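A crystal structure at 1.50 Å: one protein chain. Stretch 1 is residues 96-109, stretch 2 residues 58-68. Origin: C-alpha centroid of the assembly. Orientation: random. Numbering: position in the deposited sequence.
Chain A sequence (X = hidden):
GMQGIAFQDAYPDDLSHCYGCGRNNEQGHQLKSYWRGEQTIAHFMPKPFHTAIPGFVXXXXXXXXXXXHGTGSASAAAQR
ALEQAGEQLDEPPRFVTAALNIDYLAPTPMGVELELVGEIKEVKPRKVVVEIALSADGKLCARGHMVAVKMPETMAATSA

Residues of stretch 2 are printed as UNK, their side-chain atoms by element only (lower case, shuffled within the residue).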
ATOM      1  N   VAL A  96      -3.895 -14.013  -3.963  1.00 17.94           N
ATOM      2  CA  VAL A  96      -3.876 -12.974  -2.948  1.00 19.26           C
ATOM      3  C   VAL A  96      -2.474 -12.620  -2.471  1.00 22.62           C
ATOM      4  O   VAL A  96      -1.540 -13.422  -2.501  1.00 10.89           O
ATOM      5  CB  VAL A  96      -4.658 -13.422  -1.693  1.00 18.70           C
ATOM      6  CG1 VAL A  96      -6.145 -13.471  -1.988  1.00 34.89           C
ATOM      7  CG2 VAL A  96      -4.120 -14.774  -1.242  1.00 12.84           C
ATOM      8  N   THR A  97      -2.332 -11.379  -1.980  1.00 17.51           N
ATOM      9  CA  THR A  97      -1.020 -10.959  -1.499  1.00 14.53           C
ATOM     10  C   THR A  97      -0.791 -11.534  -0.109  1.00 12.51           C
ATOM     11  O   THR A  97      -1.679 -11.414   0.730  1.00 12.01           O
ATOM     12  CB  THR A  97      -0.892  -9.426  -1.441  1.00 10.38           C
ATOM     13  OG1 THR A  97      -0.966  -8.856  -2.753  1.00 17.86           O
ATOM     14  CG2 THR A  97       0.459  -9.042  -0.852  1.00  8.88           C
ATOM     15  N   ALA A  98       0.351 -12.147   0.158  1.00 14.63           N
ATOM     16  CA  ALA A  98       0.653 -12.636   1.504  1.00 12.11           C
ATOM     17  C   ALA A  98       1.626 -11.693   2.188  1.00 15.95           C
ATOM     18  O   ALA A  98       1.598 -11.382   3.383  1.00 12.78           O
ATOM     19  CB  ALA A  98       1.183 -14.066   1.440  1.00  9.83           C
ATOM     20  N   ALA A  99       2.542 -11.184   1.379  1.00 13.61           N
ATOM     21  CA  ALA A  99       3.474 -10.155   1.808  1.00 15.73           C
ATOM     22  C   ALA A  99       3.777  -9.248   0.621  1.00 15.21           C
ATOM     23  O   ALA A  99       3.903  -9.647  -0.541  1.00  9.23           O
ATOM     24  CB  ALA A  99       4.667 -10.851   2.417  1.00  6.67           C
ATOM     25  N   LEU A 100       3.867  -7.960   0.906  1.00 12.92           N
ATOM     26  CA  LEU A 100       4.234  -6.945  -0.064  1.00 12.85           C
ATOM     27  C   LEU A 100       5.143  -5.942   0.672  1.00 11.58           C
ATOM     28  O   LEU A 100       4.652  -5.306   1.611  1.00 16.91           O
ATOM     29  CB  LEU A 100       3.080  -6.197  -0.696  1.00 14.81           C
ATOM     30  CG  LEU A 100       3.369  -5.217  -1.835  1.00 16.46           C
ATOM     31  CD1 LEU A 100       4.125  -5.863  -2.992  1.00 13.41           C
ATOM     32  CD2 LEU A 100       2.059  -4.630  -2.352  1.00 16.16           C
ATOM     33  N   ASN A 101       6.382  -5.879   0.261  1.00  5.40           N
ATOM     34  CA  ASN A 101       7.451  -5.019   0.709  1.00  9.37           C
ATOM     35  C   ASN A 101       7.783  -4.018  -0.378  1.00 15.41           C
ATOM     36  O   ASN A 101       7.994  -4.292  -1.559  1.00  7.70           O
ATOM     37  CB  ASN A 101       8.657  -5.849   1.145  1.00  8.95           C
ATOM     38  CG  ASN A 101       8.162  -6.913   2.118  1.00 15.01           C
ATOM     39  OD1 ASN A 101       7.308  -6.603   2.948  1.00 19.71           O
ATOM     40  ND2 ASN A 101       8.687  -8.120   1.997  1.00 25.76           N
ATOM     41  N   ILE A 102       7.775  -2.753   0.029  1.00  7.10           N
ATOM     42  CA  ILE A 102       7.934  -1.678  -0.924  1.00  7.16           C
ATOM     43  C   ILE A 102       8.880  -0.593  -0.393  1.00 14.94           C
ATOM     44  O   ILE A 102       8.640  -0.087   0.700  1.00 16.58           O
ATOM     45  CB  ILE A 102       6.588  -1.035  -1.293  1.00 12.99           C
ATOM     46  CG1 ILE A 102       5.518  -2.036  -1.730  1.00 23.63           C
ATOM     47  CG2 ILE A 102       6.768   0.039  -2.354  1.00 12.02           C
ATOM     48  CD1 ILE A 102       4.137  -1.459  -1.925  1.00  9.89           C
ATOM     49  N   ASP A 103       9.905  -0.264  -1.133  1.00 13.35           N
ATOM     50  CA  ASP A 103      10.908   0.754  -1.076  1.00 12.98           C
ATOM     51  C   ASP A 103      10.536   1.890  -2.028  1.00 15.99           C
ATOM     52  O   ASP A 103      10.403   1.703  -3.240  1.00  9.63           O
ATOM     53  CB  ASP A 103      12.286   0.201  -1.462  1.00 18.43           C
ATOM     54  CG  ASP A 103      12.552  -1.092  -0.701  1.00 27.02           C
ATOM     55  OD1 ASP A 103      12.797  -0.971   0.520  1.00 20.67           O
ATOM     56  OD2 ASP A 103      12.483  -2.180  -1.318  1.00 24.83           O
ATOM     57  N   TYR A 104      10.391   3.064  -1.447  1.00 11.19           N
ATOM     58  CA  TYR A 104      10.058   4.291  -2.143  1.00 12.40           C
ATOM     59  C   TYR A 104      11.323   5.029  -2.538  1.00 16.77           C
ATOM     60  O   TYR A 104      11.980   5.714  -1.774  1.00 11.44           O
ATOM     61  CB  TYR A 104       9.136   5.103  -1.233  1.00  6.21           C
ATOM     62  CG  TYR A 104       7.774   4.457  -1.117  1.00 10.26           C
ATOM     63  CD1 TYR A 104       6.775   4.738  -2.046  1.00 12.86           C
ATOM     64  CD2 TYR A 104       7.493   3.557  -0.115  1.00  7.91           C
ATOM     65  CE1 TYR A 104       5.533   4.138  -1.942  1.00 21.44           C
ATOM     66  CE2 TYR A 104       6.259   2.956   0.004  1.00 13.78           C
ATOM     67  CZ  TYR A 104       5.272   3.249  -0.921  1.00 21.03           C
ATOM     68  OH  TYR A 104       4.040   2.649  -0.800  1.00 14.59           O
ATOM     69  N   LEU A 105      11.720   4.887  -3.797  1.00  7.63           N
ATOM     70  CA  LEU A 105      13.030   5.313  -4.255  1.00 10.03           C
ATOM     71  C   LEU A 105      13.069   6.785  -4.621  1.00 13.57           C
ATOM     72  O   LEU A 105      14.135   7.408  -4.591  1.00 21.47           O
ATOM     73  CB  LEU A 105      13.452   4.413  -5.444  1.00 10.99           C
ATOM     74  CG  LEU A 105      13.502   2.924  -5.115  1.00 12.84           C
ATOM     75  CD1 LEU A 105      13.881   2.071  -6.323  1.00 16.33           C
ATOM     76  CD2 LEU A 105      14.482   2.657  -3.979  1.00 34.55           C
ATOM     77  N   ALA A 106      11.913   7.351  -4.972  1.00 19.63           N
ATOM     78  CA  ALA A 106      11.822   8.771  -5.290  1.00 13.88           C
ATOM     79  C   ALA A 106      10.383   9.258  -5.250  1.00 13.00           C
ATOM     80  O   ALA A 106       9.430   8.476  -5.291  1.00 17.79           O
ATOM     81  CB  ALA A 106      12.426   9.042  -6.668  1.00 14.46           C
ATOM     82  N   PRO A 107      10.196  10.575  -5.174  1.00 18.03           N
ATOM     83  CA  PRO A 107       8.843  11.124  -5.289  1.00 22.71           C
ATOM     84  C   PRO A 107       8.293  10.888  -6.706  1.00 21.74           C
ATOM     85  O   PRO A 107       9.049  10.953  -7.683  1.00 14.75           O
ATOM     86  CB  PRO A 107       9.012  12.610  -5.031  1.00 16.11           C
ATOM     87  CG  PRO A 107      10.453  12.865  -4.764  1.00 15.91           C
ATOM     88  CD  PRO A 107      11.221  11.606  -4.963  1.00 18.48           C
ATOM     89  N   THR A 108       7.004  10.609  -6.766  1.00 15.63           N
ATOM     90  CA  THR A 108       6.299  10.271  -8.013  1.00 11.91           C
ATOM     91  C   THR A 108       5.512  11.464  -8.521  1.00 18.09           C
ATOM     92  O   THR A 108       4.488  11.825  -7.945  1.00 14.46           O
ATOM     93  CB  THR A 108       5.356   9.078  -7.825  1.00  8.95           C
ATOM     94  OG1 THR A 108       6.098   8.002  -7.226  1.00 15.37           O
ATOM     95  CG2 THR A 108       4.879   8.540  -9.170  1.00 27.29           C
ATOM     96  N   PRO A 109       5.994  12.110  -9.579  1.00 18.30           N
ATOM     97  CA  PRO A 109       5.315  13.292 -10.116  1.00 13.85           C
ATOM     98  C   PRO A 109       3.877  13.038 -10.529  1.00 19.26           C
ATOM     99  O   PRO A 109       3.473  11.989 -11.032  1.00 15.16           O
ATOM    100  CB  PRO A 109       6.137  13.648 -11.359  1.00 19.88           C
ATOM    101  CG  PRO A 109       7.484  13.089 -11.049  1.00 21.07           C
ATOM    102  CD  PRO A 109       7.228  11.800 -10.317  1.00 21.75           C
ATOM    103  N   UNK A  58       0.104  10.218  -4.485  1.00 15.24           N
ATOM    104  CA  UNK A  58      -0.098   9.521  -3.224  1.00 21.41           C
ATOM    105  C   UNK A  58       0.577   8.165  -3.188  1.00 15.47           C
ATOM    106  O   UNK A  58       0.415   7.311  -4.053  1.00 12.22           O
ATOM    107  c   UNK A  58      -3.295   7.174  -0.481  1.00 15.27           C
ATOM    108  c   UNK A  58      -1.615   9.400  -3.013  1.00 13.92           C
ATOM    109  c   UNK A  58      -2.984   7.795  -1.669  1.00 10.87           C
ATOM    110  c   UNK A  58      -2.572   7.472   0.651  1.00 18.28           C
ATOM    111  c   UNK A  58      -1.959   8.718  -1.713  1.00 11.50           C
ATOM    112  c   UNK A  58      -1.541   8.384   0.627  1.00 13.37           C
ATOM    113  o   UNK A  58      -2.899   6.842   1.829  1.00 27.92           O
ATOM    114  c   UNK A  58      -1.236   9.011  -0.567  1.00 16.17           C
ATOM    115  N   UNK A  59       1.352   7.909  -2.145  1.00 17.15           N
ATOM    116  CA  UNK A  59       1.967   6.634  -1.878  1.00 18.00           C
ATOM    117  C   UNK A  59       1.021   5.464  -1.741  1.00 17.44           C
ATOM    118  O   UNK A  59       1.375   4.377  -2.229  1.00  9.27           O
ATOM    119  N   UNK A  60      -0.154   5.610  -1.128  1.00  8.37           N
ATOM    120  CA  UNK A  60      -1.151   4.561  -1.014  1.00  0.43           C
ATOM    121  C   UNK A  60      -1.609   4.021  -2.391  1.00  0.43           C
ATOM    122  O   UNK A  60      -1.759   2.831  -2.520  1.00 17.45           O
ATOM    123  N   UNK A  61      -1.863   4.982  -3.271  1.00  5.17           N
ATOM    124  CA  UNK A  61      -2.216   4.665  -4.651  1.00  9.10           C
ATOM    125  C   UNK A  61      -1.099   3.865  -5.297  1.00 13.55           C
ATOM    126  O   UNK A  61      -1.335   2.824  -5.905  1.00  9.87           O
ATOM    127  c   UNK A  61      -4.079   4.743  -7.042  1.00 13.87           C
ATOM    128  c   UNK A  61      -2.853   5.637  -6.929  1.00  2.45           C
ATOM    129  c   UNK A  61      -3.073   6.932  -7.683  1.00  4.12           C
ATOM    130  c   UNK A  61      -2.501   5.944  -5.465  1.00  7.04           C
ATOM    131  N   UNK A  62       0.132   4.328  -5.168  1.00 11.31           N
ATOM    132  CA  UNK A  62       1.301   3.602  -5.701  1.00 11.73           C
ATOM    133  C   UNK A  62       1.367   2.222  -5.100  1.00 15.53           C
ATOM    134  O   UNK A  62       1.432   1.201  -5.790  1.00 12.39           O
ATOM    135  c   UNK A  62       3.714   6.609  -6.333  1.00 11.91           C
ATOM    136  c   UNK A  62       2.561   4.461  -5.453  1.00  5.15           C
ATOM    137  c   UNK A  62       3.837   3.721  -5.791  1.00 17.23           C
ATOM    138  c   UNK A  62       2.459   5.787  -6.188  1.00  6.41           C
ATOM    139  N   UNK A  63       1.304   2.079  -3.782  1.00  9.95           N
ATOM    140  CA  UNK A  63       1.299   0.749  -3.192  1.00 10.96           C
ATOM    141  C   UNK A  63       0.110  -0.083  -3.666  1.00  7.13           C
ATOM    142  O   UNK A  63       0.263  -1.314  -3.743  1.00 17.86           O
ATOM    143  c   UNK A  63       1.280   0.818  -1.668  1.00  8.87           C
ATOM    144  N   UNK A  64      -1.000   0.572  -3.957  1.00 12.18           N
ATOM    145  CA  UNK A  64      -2.212  -0.103  -4.401  1.00 12.10           C
ATOM    146  C   UNK A  64      -1.984  -0.728  -5.785  1.00 10.04           C
ATOM    147  O   UNK A  64      -2.403  -1.882  -5.948  1.00 13.68           O
ATOM    148  c   UNK A  64      -3.442   0.790  -4.485  1.00 13.65           C
ATOM    149  o   UNK A  64      -3.756   1.450  -3.277  1.00 14.06           O
ATOM    150  N   UNK A  65      -1.364   0.032  -6.681  1.00  5.09           N
ATOM    151  CA  UNK A  65      -1.146  -0.440  -8.073  1.00  2.23           C
ATOM    152  C   UNK A  65      -0.102  -1.523  -8.112  1.00  6.65           C
ATOM    153  O   UNK A  65      -0.105  -2.455  -8.955  1.00 13.11           O
ATOM    154  c   UNK A  65      -0.780   0.745  -8.962  1.00  2.84           C
ATOM    155  c   UNK A  65      -1.214   3.122  -9.669  1.00 10.63           C
ATOM    156  c   UNK A  65      -3.039   1.420  -9.822  1.00 11.59           C
ATOM    157  c   UNK A  65      -1.817   1.882  -9.042  1.00  7.61           C
ATOM    158  N   UNK A  66       0.882  -1.533  -7.227  1.00  8.34           N
ATOM    159  CA  UNK A  66       1.836  -2.646  -7.239  1.00 12.15           C
ATOM    160  C   UNK A  66       1.168  -3.958  -6.838  1.00 17.16           C
ATOM    161  O   UNK A  66       1.398  -5.028  -7.418  1.00 10.59           O
ATOM    162  c   UNK A  66       4.042  -1.381  -6.932  1.00 11.68           C
ATOM    163  c   UNK A  66       3.022  -2.343  -6.313  1.00  9.93           C
ATOM    164  c   UNK A  66       4.833  -0.636  -5.876  1.00 16.66           C
ATOM    165  c   UNK A  66       3.659  -3.628  -5.845  1.00  9.16           C
ATOM    166  N   UNK A  67       0.314  -3.865  -5.826  1.00 14.05           N
ATOM    167  CA  UNK A  67      -0.449  -4.998  -5.319  1.00 10.06           C
ATOM    168  C   UNK A  67      -1.305  -5.639  -6.397  1.00 14.69           C
ATOM    169  O   UNK A  67      -1.319  -6.853  -6.577  1.00 13.64           O
ATOM    170  c   UNK A  67      -2.182  -5.556  -3.490  1.00 16.37           C
ATOM    171  c   UNK A  67      -1.336  -4.515  -4.178  1.00  7.29           C
ATOM    172  o   UNK A  67      -2.151  -6.734  -3.878  1.00 41.05           O
ATOM    173  o   UNK A  67      -2.879  -5.161  -2.522  1.00 22.03           O
ATOM    174  N   UNK A  68      -2.069  -4.810  -7.119  1.00 11.99           N
ATOM    175  CA  UNK A  68      -2.981  -5.474  -8.070  1.00 12.87           C
ATOM    176  C   UNK A  68      -2.181  -5.874  -9.298  1.00 13.27           C
ATOM    177  O   UNK A  68      -2.501  -6.865  -9.961  1.00 11.59           O
ATOM    178  c   UNK A  68      -4.181  -4.582  -8.377  1.00 14.20           C
ATOM    179  s   UNK A  68      -5.292  -4.275  -6.973  1.00 15.38           S
TER

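Position 58 carries eight side-chain atoms: one carbon, then a ring of six carbons bearing one oxygen. The CA-to-CB bond points away from stretch 1. This is Tyr 58, at the N-cap position of the helix; its OH is hydrogen-bonded elsewhere in the structure.

Position 59 has no side-chain atoms. Its backbone O lies near the plane of the Tyr 104 ring, at the edge. This is Gly 59. It accepts a weak hydrogen bond from Tyr 104 OH to Gly 59 O, 3.5 Å.

Position 60 also has none and touches nothing on stretch 1. It is Gly 60. An ideal CB here would point away from stretch 1 and would clash with Tyr 58 CE2, at 2.3 Å.

Position 61 shows four carbons, forked at the second, out of reach of stretch 1. It is Leu 61, buried.

Position 62 shows four carbons, forked at the first, with one arm two carbons long. The end of the long arm comes close to Thr 108 OG1. That branching gives Ile 62. Its CD1 lies 2.9 Å from Thr 108 OG1, a very tight approach for a carbon and an oxygen. Ile 62 CG2 packs 4.2 Å from Tyr 104 CE1.

Position 63 has a single carbon, which touches Ile 102 and Tyr 104. It is Ala 63. Ala 63 CB lies 3.7 Å from Ile 102 CD1 and 3.4 Å from Tyr 104 OH.

Position 64 has one carbon and then one oxygen. Its CA-to-CB bond points away from stretch 1. This is Ser 64. Its OG donates a hydrogen bond to the backbone, 2.5 Å from Ser 64 OG to Gly 60 O.

Position 65 has four carbons, forked at the second, again out of reach. It is Leu 65.

Position 66 has four carbons, forked at the first, with one longer arm. They meet Leu 100 and Ile 102. This is Ile 66. Its CG2 lies 3.7 Å from Leu 100 CD1, and its CD1 lies 4.1 Å from Ile 102 CG2.

Position 67 has two carbons, the second carrying two oxygens. One oxygen meets Thr 97 OG1. This is Asp 67. Thr 97 OG1 donates a hydrogen bond to Asp 67 OD1 at 2.7 Å, although the place of the threonine oxygen is less sure.

Position 68 has one carbon and one sulfur. Its CA-to-CB bond points away from stretch 1. This is Cys 68.

The contact buries 427 Å², both sides summed. Positions 59, 62, 63, 66 and 67 follow one side of the helix. Alternate strand residues Leu 100, Ile 102 and Tyr 104 supply apolar packing. Hydrogen bonds lie toward its two ends, at Asp 67 and Gly 59.

Stretch 2 (58-68) YGGLIASLIDC
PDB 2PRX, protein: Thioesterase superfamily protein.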